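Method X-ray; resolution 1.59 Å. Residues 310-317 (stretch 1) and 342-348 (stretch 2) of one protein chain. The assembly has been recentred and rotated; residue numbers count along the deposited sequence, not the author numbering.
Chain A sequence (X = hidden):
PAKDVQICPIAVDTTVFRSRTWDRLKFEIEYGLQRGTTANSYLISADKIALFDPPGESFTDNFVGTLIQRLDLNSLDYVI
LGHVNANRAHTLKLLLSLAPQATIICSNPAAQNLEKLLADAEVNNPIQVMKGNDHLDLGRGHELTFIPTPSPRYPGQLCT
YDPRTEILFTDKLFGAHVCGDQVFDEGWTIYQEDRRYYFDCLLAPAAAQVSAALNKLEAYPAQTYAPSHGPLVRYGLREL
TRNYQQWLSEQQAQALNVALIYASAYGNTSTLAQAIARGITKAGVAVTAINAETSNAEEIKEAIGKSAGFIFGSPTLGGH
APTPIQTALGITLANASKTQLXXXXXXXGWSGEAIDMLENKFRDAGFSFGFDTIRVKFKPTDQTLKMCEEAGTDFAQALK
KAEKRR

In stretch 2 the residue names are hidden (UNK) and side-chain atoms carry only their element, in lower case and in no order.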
# COMPACT_ATOMS: atom_id res chain seq x y z
N PHE A 310 11.23 5.70 -17.99
CA PHE A 310 9.86 5.57 -17.50
C PHE A 310 9.25 4.27 -18.00
O PHE A 310 9.64 3.75 -19.05
CB PHE A 310 9.00 6.77 -17.94
CG PHE A 310 8.87 6.92 -19.45
CD1 PHE A 310 7.85 6.29 -20.14
CD2 PHE A 310 9.76 7.71 -20.16
CE1 PHE A 310 7.73 6.43 -21.51
CE2 PHE A 310 9.64 7.86 -21.53
CZ PHE A 310 8.63 7.22 -22.20
N ILE A 311 8.28 3.76 -17.25
CA ILE A 311 7.61 2.50 -17.56
C ILE A 311 6.11 2.66 -17.37
O ILE A 311 5.67 3.18 -16.35
CB ILE A 311 8.13 1.38 -16.64
CG1 ILE A 311 9.65 1.23 -16.77
CG2 ILE A 311 7.41 0.07 -16.95
CD1 ILE A 311 10.27 0.17 -15.85
N PHE A 312 5.32 2.22 -18.35
CA PHE A 312 3.86 2.25 -18.25
C PHE A 312 3.29 0.85 -18.04
O PHE A 312 3.69 -0.10 -18.73
CB PHE A 312 3.22 2.86 -19.51
CG PHE A 312 3.02 4.37 -19.45
CD1 PHE A 312 1.74 4.91 -19.53
CD2 PHE A 312 4.10 5.23 -19.34
CE1 PHE A 312 1.55 6.29 -19.50
CE2 PHE A 312 3.91 6.61 -19.31
CZ PHE A 312 2.63 7.14 -19.39
N GLY A 313 2.36 0.73 -17.09
CA GLY A 313 1.66 -0.52 -16.83
C GLY A 313 0.16 -0.27 -16.93
O GLY A 313 -0.37 0.63 -16.29
N SER A 314 -0.53 -1.07 -17.73
CA SER A 314 -1.95 -0.81 -17.97
C SER A 314 -2.75 -2.08 -18.19
O SER A 314 -2.31 -2.99 -18.90
CB SER A 314 -2.12 0.13 -19.17
OG SER A 314 -3.49 0.37 -19.46
N PRO A 315 -3.95 -2.16 -17.59
CA PRO A 315 -4.92 -3.17 -17.99
C PRO A 315 -5.63 -2.73 -19.27
O PRO A 315 -5.37 -1.64 -19.78
CB PRO A 315 -5.90 -3.20 -16.82
CG PRO A 315 -5.91 -1.76 -16.35
CD PRO A 315 -4.48 -1.26 -16.54
N THR A 316 -6.51 -3.58 -19.79
CA THR A 316 -7.32 -3.21 -20.93
C THR A 316 -8.80 -3.27 -20.55
O THR A 316 -9.28 -4.30 -20.06
CB THR A 316 -7.05 -4.12 -22.13
OG1 THR A 316 -5.66 -4.01 -22.49
CG2 THR A 316 -7.91 -3.70 -23.33
N LEU A 317 -9.50 -2.17 -20.76
CA LEU A 317 -10.89 -2.06 -20.34
C LEU A 317 -11.74 -1.69 -21.55
O LEU A 317 -11.68 -0.56 -22.04
CB LEU A 317 -11.06 -1.03 -19.22
CG LEU A 317 -10.19 -1.25 -17.97
CD1 LEU A 317 -10.39 -0.13 -16.96
CD2 LEU A 317 -10.45 -2.61 -17.33
N UNK A 342 12.50 3.40 -22.15
CA UNK A 342 11.06 3.14 -22.05
C UNK A 342 10.76 1.67 -21.75
O UNK A 342 11.55 0.79 -22.07
s UNK A 342 8.61 3.19 -23.39
c UNK A 342 10.37 3.57 -23.34
N UNK A 343 9.61 1.42 -21.14
CA UNK A 343 9.15 0.06 -20.88
C UNK A 343 7.64 -0.02 -20.79
O UNK A 343 6.99 0.92 -20.34
N UNK A 344 7.06 -1.14 -21.23
CA UNK A 344 5.61 -1.33 -21.20
C UNK A 344 5.23 -2.71 -20.64
O UNK A 344 5.82 -3.73 -21.04
c UNK A 344 3.49 -1.37 -22.56
c UNK A 344 5.34 0.20 -23.18
c UNK A 344 5.00 -1.17 -22.61
N UNK A 345 4.26 -2.75 -19.74
CA UNK A 345 3.74 -4.03 -19.22
C UNK A 345 2.26 -3.97 -18.92
O UNK A 345 1.65 -2.90 -18.88
c UNK A 345 4.91 -2.35 -16.63
c UNK A 345 3.77 -1.91 -14.56
c UNK A 345 3.32 -3.94 -15.79
c UNK A 345 4.23 -3.56 -16.77
c UNK A 345 3.09 -3.12 -14.68
c UNK A 345 4.68 -1.53 -15.52
c UNK A 345 4.49 -4.45 -17.96
N UNK A 346 1.66 -5.14 -18.70
CA UNK A 346 0.27 -5.20 -18.33
C UNK A 346 -0.29 -6.61 -18.23
O UNK A 346 0.34 -7.57 -18.68
N UNK A 347 -1.46 -6.72 -17.62
CA UNK A 347 -2.23 -7.96 -17.63
C UNK A 347 -3.49 -7.74 -18.45
O UNK A 347 -3.91 -6.60 -18.69
o UNK A 347 -3.60 -7.51 -15.70
c UNK A 347 -2.62 -8.39 -16.22
N UNK A 348 -4.11 -8.83 -18.87
CA UNK A 348 -5.37 -8.74 -19.57
C UNK A 348 -6.09 -10.07 -19.59
O UNK A 348 -5.48 -11.11 -19.34
c UNK A 348 -5.16 -8.24 -21.00
c UNK A 348 -2.83 -8.91 -21.61
c UNK A 348 -2.41 -10.61 -23.23
c UNK A 348 -4.65 -10.02 -22.67
c UNK A 348 -4.20 -9.07 -21.77
c UNK A 348 -1.94 -9.67 -22.34
c UNK A 348 -3.77 -10.79 -23.39
O HOH W 1 -3.56 -4.77 -20.76
O HOH W 2 -6.75 -6.06 -18.62

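Position 342 carries one carbon and then one sulfur, with nothing beyond. The sulfur lies 3.8 Å from CE1 of Phe 310, approaching that ring obliquely. A single carbon ending in sulfur is Cys 342; its side chain (chi1 t) shares a sheet face with Phe 310.

Position 343 has no side-chain atoms, so it is Gly 343. An ideal CB here would sit 3.3 Å from CG1 of Ile 311, a tight fit. Its backbone works in both directions: Gly 343 N gives a weak bond to Phe 310 O (3.1 Å, bent to 124°), and Gly 343 O accepts a well-aligned one from Phe 312 N at 2.9 Å.

At position 344 one carbon carries two more, a branch directly at CB with no further atoms: Val 344. It points to the same face as Phe 312, the neighbour in register, and the CA of Val 344 lies 3.4 Å from Phe 312 O.

Position 345 shows one carbon and then a six-carbon ring without a polar atom, which makes it Phe 345. With chi1 p, the ring comes back over stretch 1: Gly 313 CA sits 3.4 Å from its centroid, over one face, while Ile 311 CG2 meets its edge, 3.5 Å from CE2. The glycine is what leaves room, since an ideal CB on Gly 313 would fall 2.1 Å from Phe 345 CZ.

Position 346 is again bare, Gly 346. A CB would point toward stretch 1 and come within 2.3 Å of Ser 314 O; without it, Gly 346 CA approaches that oxygen at 3.4 Å.

Position 347 has one carbon and one oxygen. These atoms do not touch stretch 1, and the CB points sideways. This is Ser 347, whose hydroxyl is satisfied elsewhere in the structure.

Position 348 bears one carbon and a six-carbon ring, hence Phe 348; the end of its side chain leads away from stretch 1.

The contact works as a parallel strand pair with a backbone ladder at its centre. Phe 345 N donates to Phe 312 O at 2.9 Å, and Ser 314 N to Phe 345 O at 3.1 Å, continuing the run that opens with the weak bond from Gly 343 N to Phe 310 O and firms up at Phe 312 N. Past the ladder, water takes over: one molecule donates to Ser 314 O (2.9 Å) and Ser 347 O (2.8 Å) while accepting from Thr 316 OG1 (2.8 Å). The design rule is paired: where an aromatic ring folds across the neighbouring strand, glycine supplies the floor beneath it.

Stretch 2 (342-348) CGVFGSF
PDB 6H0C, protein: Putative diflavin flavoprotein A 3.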